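Local structure of tRNA(Ile2) 2-agmatinylcytidine synthetase TiaS (Archaeoglobus fulgidus, 5XOB) at residues 93-98 / 147-152; 133-136 / 141-144; 298-301 / 306-309. The protein catalyses the ATP-dependent attachment of agmatine to the wobble cytidine of an isoleucine tRNA, forming 2-agmatinylcytidine and switching the codon read from AUG to AUA. All coordinates share one frame; numbering follows the deposited sequence.

Contact 1 (93-98 / 147-152); sequences GAVFVD and AAVGAE
V149, in the last turn of helix 141-150, reaches toward strand 93-98 and divides its two methyl groups between V95 and V97. The CG2 methyl of V149 meets CG2 of V95 at 3.9 Å, one methyl against another. The other branch takes V97: V149 CG1 lies 4.0 Å from V97 CB and 4.1 Å from both CG1 and CG2 of V97, so that it rests over the fork of the isopropyl group and does not favour either arm. V149 can serve both valines because its CG1 is anti to the backbone N (chi1 169°), which spreads its two branches along the strand. All three side chains are buried, and no hydrogen bond crosses the interface; the backbones stay apart, with V97 CA and V149 CA 7.8 Å from each other.

Further out, I131 packs on both V95 and V97, while W4 of the neighbouring strand 2-8 and L105 also touch V149. The end of the helix is fixed by polar bonds: A148 O accepts hydrogen bonds from S60 OG and R41 NH2, and the same guanidinium nitrogen bonds A151 O, just beyond the last helical turn. The strand is held by antiparallel pairing of G93, V95 and V97 with D8, G6 and W4, and D8 is a ligand of the bound magnesium ion. F96, pointing away from V149, packs instead against L71, V72 and V75 of helix 68-82. Strand 93-98 is thus covered by helices on both faces of its sheet, the layered alpha/beta packing of a sheet whose strand 2-8, next to 93-98, carries magnesium ligand D8.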
ATOM      1  N   GLY A  93      22.082   8.345   3.401  1.00 63.08           N
ATOM      2  CA  GLY A  93      22.800   7.317   4.120  1.00 62.62           C
ATOM      3  C   GLY A  93      23.115   6.207   3.155  1.00 60.47           C
ATOM      4  O   GLY A  93      22.374   5.974   2.199  1.00 58.50           O
ATOM      5  N   ALA A  94      24.225   5.530   3.391  1.00 58.20           N
ATOM      6  CA  ALA A  94      24.539   4.352   2.619  1.00 56.61           C
ATOM      7  C   ALA A  94      25.410   3.410   3.414  1.00 57.68           C
ATOM      8  O   ALA A  94      26.222   3.833   4.229  1.00 56.40           O
ATOM      9  CB  ALA A  94      25.209   4.731   1.313  1.00 56.09           C
ATOM     10  N   VAL A  95      25.217   2.121   3.168  1.00 62.25           N
ATOM     11  CA  VAL A  95      25.972   1.081   3.849  1.00 62.26           C
ATOM     12  C   VAL A  95      26.497   0.052   2.864  1.00 64.38           C
ATOM     13  O   VAL A  95      25.996  -0.085   1.740  1.00 62.15           O
ATOM     14  CB  VAL A  95      25.123   0.367   4.910  1.00 63.51           C
ATOM     15  CG1 VAL A  95      24.757   1.336   6.023  1.00 65.34           C
ATOM     16  CG2 VAL A  95      23.873  -0.246   4.288  1.00 63.56           C
ATOM     17  N   PHE A  96      27.511  -0.678   3.314  1.00 67.72           N
ATOM     18  CA  PHE A  96      28.254  -1.584   2.452  1.00 68.67           C
ATOM     19  C   PHE A  96      28.534  -2.850   3.242  1.00 68.29           C
ATOM     20  O   PHE A  96      29.373  -2.852   4.137  1.00 72.65           O
ATOM     21  CB  PHE A  96      29.531  -0.884   1.972  1.00 67.61           C
ATOM     22  CG  PHE A  96      29.283   0.520   1.485  1.00 67.05           C
ATOM     23  CD1 PHE A  96      28.968   0.769   0.150  1.00 66.05           C
ATOM     24  CD2 PHE A  96      29.301   1.588   2.376  1.00 65.55           C
ATOM     25  CE1 PHE A  96      28.713   2.058  -0.290  1.00 64.48           C
ATOM     26  CE2 PHE A  96      29.039   2.878   1.945  1.00 66.64           C
ATOM     27  CZ  PHE A  96      28.747   3.114   0.607  1.00 64.72           C
ATOM     28  N   VAL A  97      27.817  -3.919   2.900  1.00 69.75           N
ATOM     29  CA  VAL A  97      27.680  -5.094   3.765  1.00 70.12           C
ATOM     30  C   VAL A  97      28.063  -6.370   3.021  1.00 68.78           C
ATOM     31  O   VAL A  97      27.617  -6.583   1.897  1.00 68.86           O
ATOM     32  CB  VAL A  97      26.214  -5.210   4.280  1.00 70.51           C
ATOM     33  CG1 VAL A  97      25.973  -6.515   5.029  1.00 70.94           C
ATOM     34  CG2 VAL A  97      25.857  -4.025   5.174  1.00 69.93           C
ATOM     35  N   ASP A  98      28.875  -7.216   3.655  1.00 70.06           N
ATOM     36  CA  ASP A  98      29.209  -8.529   3.098  1.00 73.60           C
ATOM     37  C   ASP A  98      27.931  -9.338   2.885  1.00 75.22           C
ATOM     38  O   ASP A  98      27.056  -9.361   3.746  1.00 74.16           O
ATOM     39  CB  ASP A  98      30.169  -9.286   4.016  1.00 74.12           C
ATOM     40  N   ALA A 147      17.859  -1.240   6.153  1.00 56.00           N
ATOM     41  CA  ALA A 147      16.632  -1.992   5.895  1.00 56.46           C
ATOM     42  C   ALA A 147      16.568  -2.539   4.471  1.00 56.04           C
ATOM     43  O   ALA A 147      16.077  -3.644   4.253  1.00 60.86           O
ATOM     44  CB  ALA A 147      15.413  -1.135   6.186  1.00 55.75           C
ATOM     45  N   ALA A 148      17.062  -1.780   3.501  1.00 56.02           N
ATOM     46  CA  ALA A 148      17.081  -2.249   2.119  1.00 56.87           C
ATOM     47  C   ALA A 148      17.985  -3.471   1.972  1.00 58.48           C
ATOM     48  O   ALA A 148      17.754  -4.333   1.127  1.00 57.97           O
ATOM     49  CB  ALA A 148      17.530  -1.139   1.177  1.00 56.90           C
ATOM     50  N   VAL A 149      19.014  -3.538   2.804  1.00 62.27           N
ATOM     51  CA  VAL A 149      19.987  -4.629   2.762  1.00 64.79           C
ATOM     52  C   VAL A 149      19.477  -5.871   3.506  1.00 64.72           C
ATOM     53  O   VAL A 149      19.668  -6.998   3.035  1.00 63.12           O
ATOM     54  CB  VAL A 149      21.358  -4.155   3.326  1.00 66.52           C
ATOM     55  CG1 VAL A 149      22.324  -5.313   3.544  1.00 66.53           C
ATOM     56  CG2 VAL A 149      21.983  -3.133   2.387  1.00 65.71           C
ATOM     57  N   GLY A 150      18.827  -5.666   4.652  1.00 64.70           N
ATOM     58  CA  GLY A 150      18.382  -6.781   5.501  1.00 64.69           C
ATOM     59  C   GLY A 150      17.066  -7.445   5.121  1.00 64.23           C
ATOM     60  O   GLY A 150      16.838  -8.617   5.443  1.00 68.59           O
ATOM     61  N   ALA A 151      16.200  -6.711   4.430  1.00 63.44           N
ATOM     62  CA  ALA A 151      14.833  -7.156   4.204  1.00 63.30           C
ATOM     63  C   ALA A 151      14.790  -8.516   3.526  1.00 68.48           C
ATOM     64  O   ALA A 151      15.368  -8.687   2.451  1.00 69.68           O
ATOM     65  CB  ALA A 151      14.080  -6.133   3.371  1.00 62.11           C
ATOM     66  N   GLU A 152      14.119  -9.480   4.160  1.00 74.60           N
ATOM     67  CA  GLU A 152      13.823 -10.756   3.514  1.00 78.41           C
ATOM     68  C   GLU A 152      12.489 -10.665   2.789  1.00 77.78           C
ATOM     69  O   GLU A 152      11.487 -10.250   3.376  1.00 78.30           O
ATOM     70  CB  GLU A 152      13.775 -11.908   4.515  1.00 87.80           C
ATOM     71  CG  GLU A 152      13.227 -13.193   3.898  1.00 97.96           C
ATOM     72  CD  GLU A 152      13.468 -14.430   4.742  1.00106.66           C
ATOM     73  OE1 GLU A 152      12.547 -15.275   4.811  1.00113.11           O
ATOM     74  OE2 GLU A 152      14.567 -14.562   5.329  1.00111.72           O
TER

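Contact 2 (133-136 / 141-144); sequences HLRH and GLIG
R135 and L142 mark the nearest approach of the two backbones, with their CA atoms 7.1 Å apart where the extended strand 133-135 passes the first turn of helix 141-150. L142 does most of the work from the helix side, reaching over the strand with both of its terminal methyls. CD2 goes to the backbone, closing on L134 O at 3.2 Å, a tight approach of a methyl to a carbonyl oxygen, and it also lies 4.1 Å from H133 CB. CD1 takes the next residue along, touching R135 CB at 3.8 Å and R135 CD at 4.0 Å, so that it crosses the aliphatic root of the arginine at a slant and leaves the guanidinium group aside. This fit depends on R135 CG sitting between the backbone N and the carbonyl carbon (chi1 66°) and on the bend at chi2, which set CD beside the leucine; the further bend at chi3 directs the rest of the chain.

The H133 ring stands obliquely to CD1, and its ND1 is hydrogen-bonded to I131 O. I126 of helix 119-129 packs on both H133 and L142, and L123 of the same helix touches R135. The L134 side chain leads away from the helix, to V72 and N76 on the other face of the sheet, and V95 of the adjoining strand also meets L142. Cutting L142 back to an alanine removes both methyls and is likely to open a gap between strand and helix, leaving CB and CD of R135, and the V95 and I126 side chains, without their apolar mate. With no hydrogen bond between the segments, this join of an outermost strand of the sheet to the helix that follows it rests on van der Waals fit, including methylene groups of an exposed, charged residue.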
ATOM      1  N   HIS A 133      30.114   2.888   5.956  1.00 63.55           N
ATOM      2  CA  HIS A 133      28.903   3.646   5.750  1.00 64.91           C
ATOM      3  C   HIS A 133      29.202   5.102   5.447  1.00 66.81           C
ATOM      4  O   HIS A 133      30.301   5.587   5.725  1.00 68.87           O
ATOM      5  CB  HIS A 133      28.049   3.569   7.009  1.00 65.89           C
ATOM      6  CG  HIS A 133      28.728   4.107   8.230  1.00 67.23           C
ATOM      7  ND1 HIS A 133      29.812   3.488   8.816  1.00 67.97           N
ATOM      8  CD2 HIS A 133      28.470   5.205   8.983  1.00 68.05           C
ATOM      9  CE1 HIS A 133      30.195   4.183   9.872  1.00 69.31           C
ATOM     10  NE2 HIS A 133      29.394   5.228   9.999  1.00 67.73           N
ATOM     11  N   LEU A 134      28.215   5.782   4.869  1.00 66.31           N
ATOM     12  CA  LEU A 134      28.276   7.219   4.618  1.00 65.94           C
ATOM     13  C   LEU A 134      27.062   7.856   5.257  1.00 67.63           C
ATOM     14  O   LEU A 134      25.966   7.309   5.174  1.00 69.18           O
ATOM     15  CB  LEU A 134      28.259   7.500   3.120  1.00 61.58           C
ATOM     16  CG  LEU A 134      29.429   6.903   2.344  1.00 60.27           C
ATOM     17  CD1 LEU A 134      29.115   6.857   0.860  1.00 60.77           C
ATOM     18  CD2 LEU A 134      30.696   7.700   2.598  1.00 60.12           C
ATOM     19  N   ARG A 135      27.255   8.997   5.905  1.00 72.58           N
ATOM     20  CA  ARG A 135      26.129   9.775   6.432  1.00 77.77           C
ATOM     21  C   ARG A 135      26.426  11.249   6.215  1.00 76.70           C
ATOM     22  O   ARG A 135      26.983  11.922   7.076  1.00 80.94           O
ATOM     23  CB  ARG A 135      25.868   9.450   7.914  1.00 78.58           C
ATOM     24  CG  ARG A 135      26.979   9.856   8.873  1.00 78.70           C
ATOM     25  CD  ARG A 135      27.122   8.923  10.060  1.00 81.74           C
ATOM     26  NE  ARG A 135      26.761   9.529  11.348  1.00 84.30           N
ATOM     27  CZ  ARG A 135      27.329   9.201  12.515  1.00 87.98           C
ATOM     28  NH1 ARG A 135      28.302   8.290  12.573  1.00 89.51           N
ATOM     29  NH2 ARG A 135      26.937   9.794  13.637  1.00 91.68           N
ATOM     30  N   HIS A 136      26.060  11.751   5.045  1.00 77.63           N
ATOM     31  CA  HIS A 136      26.538  13.063   4.626  1.00 79.52           C
ATOM     32  C   HIS A 136      26.037  14.200   5.499  1.00 82.54           C
ATOM     33  O   HIS A 136      26.664  15.265   5.546  1.00 83.84           O
ATOM     34  CB  HIS A 136      26.211  13.316   3.161  1.00 79.75           C
ATOM     35  CG  HIS A 136      27.100  12.564   2.233  1.00 82.80           C
ATOM     36  ND1 HIS A 136      27.029  11.195   2.091  1.00 86.06           N
ATOM     37  CD2 HIS A 136      28.115  12.976   1.439  1.00 85.47           C
ATOM     38  CE1 HIS A 136      27.947  10.797   1.230  1.00 89.23           C
ATOM     39  NE2 HIS A 136      28.619  11.858   0.818  1.00 88.35           N
ATOM     40  N   GLY A 141      19.049   8.510   7.076  1.00 67.07           N
ATOM     41  CA  GLY A 141      19.070   7.652   5.901  1.00 66.56           C
ATOM     42  C   GLY A 141      19.744   6.301   6.074  1.00 64.83           C
ATOM     43  O   GLY A 141      19.560   5.412   5.244  1.00 69.11           O
ATOM     44  N   LEU A 142      20.529   6.128   7.130  1.00 63.89           N
ATOM     45  CA  LEU A 142      21.164   4.833   7.392  1.00 63.63           C
ATOM     46  C   LEU A 142      20.152   3.774   7.854  1.00 65.19           C
ATOM     47  O   LEU A 142      20.397   2.561   7.745  1.00 64.56           O
ATOM     48  CB  LEU A 142      22.259   4.985   8.438  1.00 63.64           C
ATOM     49  CG  LEU A 142      23.395   5.932   8.069  1.00 64.72           C
ATOM     50  CD1 LEU A 142      24.151   6.312   9.332  1.00 65.69           C
ATOM     51  CD2 LEU A 142      24.325   5.305   7.040  1.00 65.28           C
ATOM     52  N   ILE A 143      19.019   4.235   8.379  1.00 64.44           N
ATOM     53  CA  ILE A 143      17.929   3.343   8.771  1.00 63.46           C
ATOM     54  C   ILE A 143      17.426   2.624   7.522  1.00 60.96           C
ATOM     55  O   ILE A 143      17.472   1.398   7.440  1.00 60.68           O
ATOM     56  CB  ILE A 143      16.771   4.121   9.438  1.00 62.17           C
ATOM     57  CG1 ILE A 143      17.233   4.751  10.758  1.00 64.29           C
ATOM     58  CG2 ILE A 143      15.590   3.207   9.710  1.00 61.26           C
ATOM     59  CD1 ILE A 143      16.344   5.881  11.241  1.00 64.49           C
ATOM     60  N   GLY A 144      16.968   3.404   6.549  1.00 59.86           N
ATOM     61  CA  GLY A 144      16.520   2.863   5.268  1.00 59.81           C
ATOM     62  C   GLY A 144      17.567   2.053   4.518  1.00 59.97           C
ATOM     63  O   GLY A 144      17.253   0.998   3.954  1.00 58.01           O
TER

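Contact 3 (298-301 / 306-309); sequences CAAF and QFRN
A300 and R308 bring strand 294-300 and helix 307-313 of the OB fold within 5.9 Å of each other, CA to CA. The helix follows the third strand of the barrel and precedes the fourth, the usual place for the helix of an OB fold, here in the region assigned to nucleic acid binding.

Apolar contact centres on A300, whose CB points toward the helix and lies 4.2 Å from F307 CD2, meeting the phenyl ring obliquely. F307 has CG anti to the backbone N (chi1 180°), which carries the ring to the A300 methyl, where L333, V396 and P397 also pack on it. The aliphatic part of R308 supplies the second kind of contact: its methylenes pass along two successive carbonyls, with CG 3.7 Å from A300 O and CD 3.7 Å from F301 O.

Hydrogen bonds are made with residues outside the pair of segments. R308 NE bonds K305 O and NH1 bonds G283 O, which hold the guanidinium at two points; the bend of the chain at chi3 (-60°) turns it there. A300 pairs through its backbone with V285, and F301, whose CB points away from the helix, makes an edge-to-face stack with H284 through its ring. F301 O, besides facing R308 CD, is hydrogen-bonded to T304 OG1.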
ATOM      1  N   CYS A 298     -12.787   2.679  12.891  1.00 81.72           N
ATOM      2  CA  CYS A 298     -12.354   2.437  11.523  1.00 78.24           C
ATOM      3  C   CYS A 298     -12.898   3.514  10.614  1.00 78.44           C
ATOM      4  O   CYS A 298     -13.952   4.097  10.893  1.00 77.20           O
ATOM      5  CB  CYS A 298     -12.840   1.084  11.055  1.00 76.98           C
ATOM      6  SG  CYS A 298     -12.259  -0.229  12.131  1.00 74.98           S
ATOM      7  N   ALA A 299     -12.181   3.756   9.519  1.00 76.33           N
ATOM      8  CA  ALA A 299     -12.471   4.879   8.637  1.00 76.81           C
ATOM      9  C   ALA A 299     -12.226   4.561   7.160  1.00 78.31           C
ATOM     10  O   ALA A 299     -11.212   3.963   6.801  1.00 78.50           O
ATOM     11  CB  ALA A 299     -11.636   6.083   9.050  1.00 74.69           C
ATOM     12  N   ALA A 300     -13.179   4.976   6.325  1.00 79.94           N
ATOM     13  CA  ALA A 300     -13.040   5.000   4.869  1.00 78.92           C
ATOM     14  C   ALA A 300     -13.102   6.454   4.398  1.00 81.25           C
ATOM     15  O   ALA A 300     -14.190   7.020   4.258  1.00 84.10           O
ATOM     16  CB  ALA A 300     -14.150   4.188   4.221  1.00 77.78           C
ATOM     17  N   PHE A 301     -11.937   7.054   4.156  1.00 82.37           N
ATOM     18  CA  PHE A 301     -11.855   8.476   3.817  1.00 84.07           C
ATOM     19  C   PHE A 301     -12.352   8.724   2.395  1.00 84.28           C
ATOM     20  O   PHE A 301     -12.594   7.782   1.642  1.00 81.70           O
ATOM     21  CB  PHE A 301     -10.422   9.000   3.995  1.00 88.37           C
ATOM     22  CG  PHE A 301      -9.926   8.942   5.418  1.00 93.94           C
ATOM     23  CD1 PHE A 301     -10.028  10.051   6.253  1.00 96.66           C
ATOM     24  CD2 PHE A 301      -9.357   7.778   5.925  1.00 97.12           C
ATOM     25  CE1 PHE A 301      -9.572   9.999   7.561  1.00 98.47           C
ATOM     26  CE2 PHE A 301      -8.901   7.720   7.231  1.00 98.43           C
ATOM     27  CZ  PHE A 301      -9.008   8.832   8.050  1.00 99.65           C
ATOM     28  N   GLN A 306     -15.687   4.925  -4.304  1.00 79.52           N
ATOM     29  CA  GLN A 306     -16.796   3.972  -4.321  1.00 82.51           C
ATOM     30  C   GLN A 306     -16.685   2.964  -3.184  1.00 80.11           C
ATOM     31  O   GLN A 306     -17.679   2.362  -2.788  1.00 78.78           O
ATOM     32  CB  GLN A 306     -16.848   3.209  -5.654  1.00 87.42           C
ATOM     33  CG  GLN A 306     -17.040   4.073  -6.899  1.00 92.67           C
ATOM     34  CD  GLN A 306     -15.748   4.680  -7.440  1.00 98.06           C
ATOM     35  OE1 GLN A 306     -14.652   4.418  -6.929  1.00101.91           O
ATOM     36  NE2 GLN A 306     -15.873   5.496  -8.484  1.00 98.47           N
ATOM     37  N   PHE A 307     -15.470   2.765  -2.677  1.00 77.01           N
ATOM     38  CA  PHE A 307     -15.242   1.867  -1.547  1.00 76.64           C
ATOM     39  C   PHE A 307     -16.073   2.256  -0.318  1.00 76.94           C
ATOM     40  O   PHE A 307     -16.383   1.404   0.515  1.00 75.46           O
ATOM     41  CB  PHE A 307     -13.749   1.837  -1.196  1.00 78.09           C
ATOM     42  CG  PHE A 307     -13.402   0.933  -0.039  1.00 75.96           C
ATOM     43  CD1 PHE A 307     -13.406  -0.448  -0.187  1.00 76.07           C
ATOM     44  CD2 PHE A 307     -13.047   1.468   1.193  1.00 74.25           C
ATOM     45  CE1 PHE A 307     -13.078  -1.278   0.876  1.00 75.87           C
ATOM     46  CE2 PHE A 307     -12.711   0.645   2.255  1.00 72.99           C
ATOM     47  CZ  PHE A 307     -12.726  -0.729   2.097  1.00 74.12           C
ATOM     48  N   ARG A 308     -16.430   3.537  -0.210  1.00 78.06           N
ATOM     49  CA  ARG A 308     -17.295   4.011   0.874  1.00 78.06           C
ATOM     50  C   ARG A 308     -18.687   3.408   0.798  1.00 81.56           C
ATOM     51  O   ARG A 308     -19.338   3.200   1.823  1.00 80.17           O
ATOM     52  CB  ARG A 308     -17.426   5.523   0.829  1.00 78.24           C
ATOM     53  CG  ARG A 308     -16.142   6.253   1.165  1.00 80.58           C
ATOM     54  CD  ARG A 308     -16.231   7.720   0.798  1.00 81.51           C
ATOM     55  NE  ARG A 308     -16.476   7.894  -0.629  1.00 85.53           N
ATOM     56  CZ  ARG A 308     -16.577   9.068  -1.242  1.00 89.23           C
ATOM     57  NH1 ARG A 308     -16.451  10.200  -0.558  1.00 91.33           N
ATOM     58  NH2 ARG A 308     -16.804   9.112  -2.551  1.00 89.82           N
ATOM     59  N   ASN A 309     -19.140   3.137  -0.421  1.00 83.76           N
ATOM     60  CA  ASN A 309     -20.458   2.549  -0.635  1.00 87.66           C
ATOM     61  C   ASN A 309     -20.644   1.237   0.124  1.00 87.09           C
ATOM     62  O   ASN A 309     -21.647   1.061   0.817  1.00 92.46           O
ATOM     63  CB  ASN A 309     -20.716   2.326  -2.129  1.00 88.34           C
ATOM     64  CG  ASN A 309     -20.578   3.601  -2.943  1.00 89.05           C
ATOM     65  OD1 ASN A 309     -20.407   4.691  -2.392  1.00 87.85           O
ATOM     66  ND2 ASN A 309     -20.644   3.469  -4.262  1.00 90.76           N
TER

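From the N terminus, strand 93-98 opens the loop of contact 1, and the chain passes through three helices before returning to the sheet as strand 133-135. That strand pairs with 93-98, A94 O lying 2.9 Å from L134 N in a probable hydrogen bond. Contact 2 then closes a short turn onto the start of helix 141-150, and contact 1 closes on the end of the same helix, so the smaller loop lies within the larger. Together they seat one helix across two adjacent strands. Contact 3 comes later in the chain, in the OB fold, closing its own short loop about 37 Å from contact 1, centre to centre, with no touch between them.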